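Local coordinates for protein (S)-ureidoglycine aminohydrolase (Escherichia coli, PDB 1RC6) that catalyses the manganese-dependent hydrolysis of (S)-ureidoglycine to (S)-ureidoglycolate and ammonia, a stereospecific step in the use of allantoin as a nitrogen source, at residues Y142-R156 / I166-D178. Sequence-based numbering, arbitrary orientation.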
loop_
_atom_site.group_PDB
_atom_site.type_symbol
_atom_site.label_atom_id
_atom_site.label_comp_id
_atom_site.label_asym_id
_atom_site.label_seq_id
_atom_site.Cartn_x
_atom_site.Cartn_y
_atom_site.Cartn_z
ATOM N N TYR A 142 4.230 -15.823 -20.043
ATOM C CA TYR A 142 3.576 -15.593 -18.762
ATOM C C TYR A 142 2.623 -14.423 -18.806
ATOM O O TYR A 142 2.710 -13.559 -19.683
ATOM C CB TYR A 142 4.594 -15.320 -17.666
ATOM C CG TYR A 142 5.554 -16.439 -17.382
ATOM C CD1 TYR A 142 6.705 -16.614 -18.152
ATOM C CD2 TYR A 142 5.338 -17.298 -16.313
ATOM C CE1 TYR A 142 7.618 -17.616 -17.852
ATOM C CE2 TYR A 142 6.238 -18.300 -16.006
ATOM C CZ TYR A 142 7.377 -18.456 -16.773
ATOM O OH TYR A 142 8.270 -19.450 -16.444
ATOM N N ALA A 143 1.722 -14.400 -17.831
ATOM C CA ALA A 143 0.739 -13.336 -17.718
ATOM C C ALA A 143 0.105 -13.411 -16.334
ATOM O O ALA A 143 -0.111 -14.497 -15.806
ATOM C CB ALA A 143 -0.316 -13.484 -18.803
ATOM N N PRO A 144 -0.186 -12.251 -15.724
ATOM C CA PRO A 144 -0.794 -12.227 -14.393
ATOM C C PRO A 144 -2.307 -12.359 -14.527
ATOM O O PRO A 144 -2.824 -12.509 -15.632
ATOM C CB PRO A 144 -0.375 -10.871 -13.863
ATOM C CG PRO A 144 -0.527 -10.019 -15.095
ATOM C CD PRO A 144 0.062 -10.881 -16.215
ATOM N N TRP A 145 -3.016 -12.299 -13.408
ATOM C CA TRP A 145 -4.468 -12.406 -13.448
ATOM C C TRP A 145 -5.139 -11.823 -12.203
ATOM O O TRP A 145 -4.521 -11.691 -11.145
ATOM C CB TRP A 145 -4.881 -13.866 -13.620
ATOM C CG TRP A 145 -4.358 -14.749 -12.552
ATOM C CD1 TRP A 145 -4.938 -15.017 -11.341
ATOM C CD2 TRP A 145 -3.114 -15.463 -12.575
ATOM N NE1 TRP A 145 -4.128 -15.860 -10.608
ATOM C CE2 TRP A 145 -3.003 -16.150 -11.340
ATOM C CE3 TRP A 145 -2.082 -15.584 -13.521
ATOM C CZ2 TRP A 145 -1.897 -16.959 -11.022
ATOM C CZ3 TRP A 145 -0.982 -16.384 -13.210
ATOM C CH2 TRP A 145 -0.900 -17.065 -11.965
ATOM N N LEU A 146 -6.414 -11.480 -12.356
ATOM C CA LEU A 146 -7.203 -10.906 -11.279
ATOM C C LEU A 146 -7.117 -11.779 -10.043
ATOM O O LEU A 146 -7.244 -12.994 -10.123
ATOM C CB LEU A 146 -8.658 -10.774 -11.748
ATOM C CG LEU A 146 -9.905 -10.456 -10.896
ATOM C CD1 LEU A 146 -9.652 -10.567 -9.412
ATOM C CD2 LEU A 146 -10.386 -9.081 -11.254
ATOM N N VAL A 147 -6.878 -11.153 -8.901
ATOM C CA VAL A 147 -6.827 -11.871 -7.637
ATOM C C VAL A 147 -7.590 -11.027 -6.627
ATOM O O VAL A 147 -7.461 -9.807 -6.613
ATOM C CB VAL A 147 -5.390 -12.065 -7.139
ATOM C CG1 VAL A 147 -5.398 -12.805 -5.812
ATOM C CG2 VAL A 147 -4.595 -12.827 -8.164
ATOM N N SER A 148 -8.394 -11.673 -5.793
ATOM C CA SER A 148 -9.167 -10.959 -4.793
ATOM C C SER A 148 -9.437 -11.848 -3.579
ATOM O O SER A 148 -9.498 -13.063 -3.696
ATOM C CB SER A 148 -10.478 -10.481 -5.411
ATOM O OG SER A 148 -11.214 -9.703 -4.481
ATOM N N GLY A 149 -9.581 -11.242 -2.411
ATOM C CA GLY A 149 -9.835 -12.014 -1.209
ATOM C C GLY A 149 -9.738 -11.140 0.027
ATOM O O GLY A 149 -9.870 -9.910 -0.056
ATOM N N ASN A 150 -9.516 -11.757 1.179
ATOM C CA ASN A 150 -9.384 -10.994 2.402
ATOM C C ASN A 150 -8.118 -11.454 3.080
ATOM O O ASN A 150 -7.725 -12.608 2.944
ATOM C CB ASN A 150 -10.584 -11.212 3.325
ATOM C CG ASN A 150 -10.689 -10.136 4.406
ATOM O OD1 ASN A 150 -9.859 -10.072 5.324
ATOM N ND2 ASN A 150 -11.707 -9.270 4.287
ATOM N N ALA A 151 -7.464 -10.551 3.799
ATOM C CA ALA A 151 -6.230 -10.901 4.481
ATOM C C ALA A 151 -6.508 -12.069 5.413
ATOM O O ALA A 151 -5.724 -13.016 5.506
ATOM C CB ALA A 151 -5.709 -9.708 5.267
ATOM N N SER A 152 -7.642 -11.993 6.096
ATOM C CA SER A 152 -8.045 -13.039 7.021
ATOM C C SER A 152 -7.799 -14.436 6.435
ATOM O O SER A 152 -7.178 -15.283 7.079
ATOM C CB SER A 152 -9.525 -12.870 7.381
ATOM O OG SER A 152 -10.350 -12.896 6.225
ATOM N N GLU A 153 -8.268 -14.664 5.210
ATOM C CA GLU A 153 -8.121 -15.956 4.544
ATOM C C GLU A 153 -6.737 -16.222 3.939
ATOM O O GLU A 153 -6.570 -17.147 3.147
ATOM C CB GLU A 153 -9.199 -16.113 3.454
ATOM C CG GLU A 153 -9.469 -14.836 2.662
ATOM C CD GLU A 153 -10.172 -15.067 1.327
ATOM O OE1 GLU A 153 -9.551 -15.660 0.418
ATOM O OE2 GLU A 153 -11.342 -14.646 1.183
ATOM N N LEU A 154 -5.740 -15.425 4.303
ATOM C CA LEU A 154 -4.396 -15.631 3.760
ATOM C C LEU A 154 -3.556 -16.507 4.664
ATOM O O LEU A 154 -3.805 -16.580 5.862
ATOM C CB LEU A 154 -3.668 -14.297 3.585
ATOM C CG LEU A 154 -3.980 -13.421 2.377
ATOM C CD1 LEU A 154 -3.092 -12.190 2.409
ATOM C CD2 LEU A 154 -3.739 -14.207 1.105
ATOM N N GLU A 155 -2.551 -17.160 4.091
ATOM C CA GLU A 155 -1.652 -18.007 4.866
ATOM C C GLU A 155 -1.143 -17.159 6.020
ATOM O O GLU A 155 -1.336 -15.947 6.031
ATOM C CB GLU A 155 -0.466 -18.472 4.016
ATOM C CG GLU A 155 0.479 -17.344 3.569
ATOM C CD GLU A 155 0.082 -16.696 2.247
ATOM O OE1 GLU A 155 -1.058 -16.203 2.129
ATOM O OE2 GLU A 155 0.925 -16.678 1.322
ATOM N N ARG A 156 -0.466 -17.779 6.976
ATOM C CA ARG A 156 0.016 -17.033 8.128
ATOM C C ARG A 156 1.512 -17.210 8.359
ATOM O O ARG A 156 1.950 -17.373 9.490
ATOM C CB ARG A 156 -0.770 -17.484 9.364
ATOM C CG ARG A 156 -0.676 -16.597 10.602
ATOM C CD ARG A 156 -1.409 -15.275 10.434
ATOM N NE ARG A 156 -2.576 -15.369 9.557
ATOM C CZ ARG A 156 -3.400 -14.354 9.305
ATOM N NH1 ARG A 156 -3.189 -13.171 9.873
ATOM N NH2 ARG A 156 -4.419 -14.512 8.466
ATOM N N ILE A 166 4.405 -12.241 11.705
ATOM C CA ILE A 166 3.564 -12.936 10.749
ATOM C C ILE A 166 3.721 -12.251 9.395
ATOM O O ILE A 166 3.475 -11.049 9.270
ATOM C CB ILE A 166 2.070 -12.855 11.137
ATOM C CG1 ILE A 166 1.807 -13.575 12.460
ATOM C CG2 ILE A 166 1.223 -13.455 10.026
ATOM C CD1 ILE A 166 0.344 -13.501 12.901
ATOM N N LEU A 167 4.140 -13.002 8.385
ATOM C CA LEU A 167 4.276 -12.430 7.057
ATOM C C LEU A 167 3.084 -12.876 6.231
ATOM O O LEU A 167 2.627 -14.009 6.367
ATOM C CB LEU A 167 5.546 -12.918 6.369
ATOM C CG LEU A 167 5.602 -12.445 4.914
ATOM C CD1 LEU A 167 5.593 -10.919 4.892
ATOM C CD2 LEU A 167 6.835 -12.980 4.212
ATOM N N LEU A 168 2.561 -11.979 5.402
ATOM C CA LEU A 168 1.464 -12.332 4.518
ATOM C C LEU A 168 1.854 -12.008 3.080
ATOM O O LEU A 168 2.448 -10.959 2.811
ATOM C CB LEU A 168 0.193 -11.569 4.875
ATOM C CG LEU A 168 -0.305 -11.677 6.312
ATOM C CD1 LEU A 168 -1.762 -11.220 6.370
ATOM C CD2 LEU A 168 -0.186 -13.120 6.805
ATOM N N ASP A 169 1.548 -12.926 2.169
ATOM C CA ASP A 169 1.823 -12.717 0.757
ATOM C C ASP A 169 0.461 -12.617 0.078
ATOM O O ASP A 169 -0.330 -13.559 0.099
ATOM C CB ASP A 169 2.629 -13.873 0.177
ATOM C CG ASP A 169 3.987 -14.018 0.823
ATOM O OD1 ASP A 169 4.371 -13.105 1.590
ATOM O OD2 ASP A 169 4.670 -15.038 0.559
ATOM N N PHE A 170 0.196 -11.461 -0.520
ATOM C CA PHE A 170 -1.077 -11.197 -1.168
ATOM C C PHE A 170 -1.252 -11.745 -2.563
ATOM O O PHE A 170 -2.365 -12.040 -2.969
ATOM C CB PHE A 170 -1.305 -9.695 -1.225
ATOM C CG PHE A 170 -1.897 -9.130 0.014
ATOM C CD1 PHE A 170 -3.265 -9.007 0.145
ATOM C CD2 PHE A 170 -1.083 -8.713 1.059
ATOM C CE1 PHE A 170 -3.822 -8.475 1.306
ATOM C CE2 PHE A 170 -1.633 -8.180 2.226
ATOM C CZ PHE A 170 -3.006 -8.063 2.348
ATOM N N LEU A 171 -0.159 -11.874 -3.299
ATOM C CA LEU A 171 -0.234 -12.317 -4.679
ATOM C C LEU A 171 0.538 -13.578 -4.983
ATOM O O LEU A 171 1.379 -14.005 -4.213
ATOM C CB LEU A 171 0.264 -11.181 -5.589
ATOM C CG LEU A 171 -0.708 -10.093 -6.076
ATOM C CD1 LEU A 171 -1.813 -9.831 -5.063
ATOM C CD2 LEU A 171 0.073 -8.829 -6.377
ATOM N N PRO A 172 0.247 -14.207 -6.126
ATOM C CA PRO A 172 0.952 -15.435 -6.509
ATOM C C PRO A 172 2.428 -15.103 -6.758
ATOM O O PRO A 172 2.748 -13.985 -7.147
ATOM C CB PRO A 172 0.227 -15.861 -7.794
ATOM C CG PRO A 172 -1.144 -15.310 -7.619
ATOM C CD PRO A 172 -0.886 -13.945 -7.035
ATOM N N LYS A 173 3.313 -16.069 -6.550
ATOM C CA LYS A 173 4.747 -15.864 -6.755
ATOM C C LYS A 173 5.190 -16.102 -8.198
ATOM O O LYS A 173 6.299 -15.747 -8.567
ATOM C CB LYS A 173 5.538 -16.796 -5.839
ATOM C CG LYS A 173 4.992 -16.877 -4.425
ATOM C CD LYS A 173 5.274 -15.618 -3.632
ATOM C CE LYS A 173 6.562 -15.761 -2.843
ATOM N NZ LYS A 173 6.457 -16.822 -1.797
ATOM N N GLU A 174 4.334 -16.711 -9.010
ATOM C CA GLU A 174 4.651 -16.999 -10.408
ATOM C C GLU A 174 5.161 -15.793 -11.198
ATOM O O GLU A 174 4.700 -14.664 -11.015
ATOM C CB GLU A 174 3.422 -17.582 -11.128
ATOM C CG GLU A 174 3.160 -19.061 -10.887
ATOM C CD GLU A 174 3.007 -19.411 -9.415
ATOM O OE1 GLU A 174 2.108 -18.850 -8.750
ATOM O OE2 GLU A 174 3.786 -20.258 -8.922
ATOM N N LEU A 175 6.094 -16.053 -12.104
ATOM C CA LEU A 175 6.682 -15.015 -12.929
ATOM C C LEU A 175 5.642 -14.200 -13.658
ATOM O O LEU A 175 5.950 -13.130 -14.189
ATOM C CB LEU A 175 7.636 -15.624 -13.949
ATOM C CG LEU A 175 8.730 -16.535 -13.381
ATOM C CD1 LEU A 175 9.639 -16.979 -14.502
ATOM C CD2 LEU A 175 9.517 -15.799 -12.305
ATOM N N GLY A 176 4.415 -14.712 -13.707
ATOM C CA GLY A 176 3.348 -13.989 -14.374
ATOM C C GLY A 176 3.228 -12.653 -13.674
ATOM O O GLY A 176 2.920 -11.617 -14.297
ATOM N N PHE A 177 3.494 -12.685 -12.368
ATOM C CA PHE A 177 3.442 -11.488 -11.546
ATOM C C PHE A 177 4.820 -10.845 -11.428
ATOM O O PHE A 177 5.826 -11.526 -11.259
ATOM C CB PHE A 177 2.895 -11.826 -10.162
ATOM C CG PHE A 177 1.424 -12.136 -10.152
ATOM C CD1 PHE A 177 0.502 -11.182 -9.742
ATOM C CD2 PHE A 177 0.957 -13.368 -10.596
ATOM C CE1 PHE A 177 -0.863 -11.452 -9.780
ATOM C CE2 PHE A 177 -0.391 -13.644 -10.637
ATOM C CZ PHE A 177 -1.306 -12.687 -10.230
ATOM N N ASP A 178 4.848 -9.521 -11.532
ATOM C CA ASP A 178 6.080 -8.767 -11.444
ATOM C C ASP A 178 6.089 -7.913 -10.170
ATOM O O ASP A 178 6.855 -6.962 -10.057
ATOM C CB ASP A 178 6.223 -7.880 -12.680
ATOM C CG ASP A 178 5.195 -6.767 -12.723
ATOM O OD1 ASP A 178 4.285 -6.753 -11.866
ATOM O OD2 ASP A 178 5.300 -5.906 -13.625
#
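Phe177 has Pro144 over one ring face, with CB 4.0 Å from the ring centroid and almost on its normal, and Pro172 CD over the opposite face. Its CE2 edge points into the six-membered ring of Trp145, a T-shaped pair with planes at 83°. Trp145 O lies near the Phe177 plane, 3.5 Å from Phe177 CZ. Trp145 CG sits between its own backbone N and carbonyl carbon (chi1 58°), which brings the indole across the edge of Phe177, with Pro172 CG meeting it obliquely near CZ2. Without the Phe177 ring, as with an alanine here, Pro144 and Pro172 would probably be left with a gap between them and the indole without its edge-on partner. At the outer end, Leu175 CB lies over the Tyr142 ring. Further along, Leu154 CD1 sits over the centre of the Phe170 ring in a CH-pi contact, 3.9 Å from the centroid, and Val147 CG2 touches Pro172 CD. Strand 147-150 and strand 166-169 edge different sheets of this bicupin, so the contact joins its two cupin domains. Apolar and aromatic surfaces dominate here; Glu155 OE2, poorly ordered, and Asp169 OD2 would probably repel if both carboxylates are ionised, which the long Lys173–Asp169 salt bridge may temper.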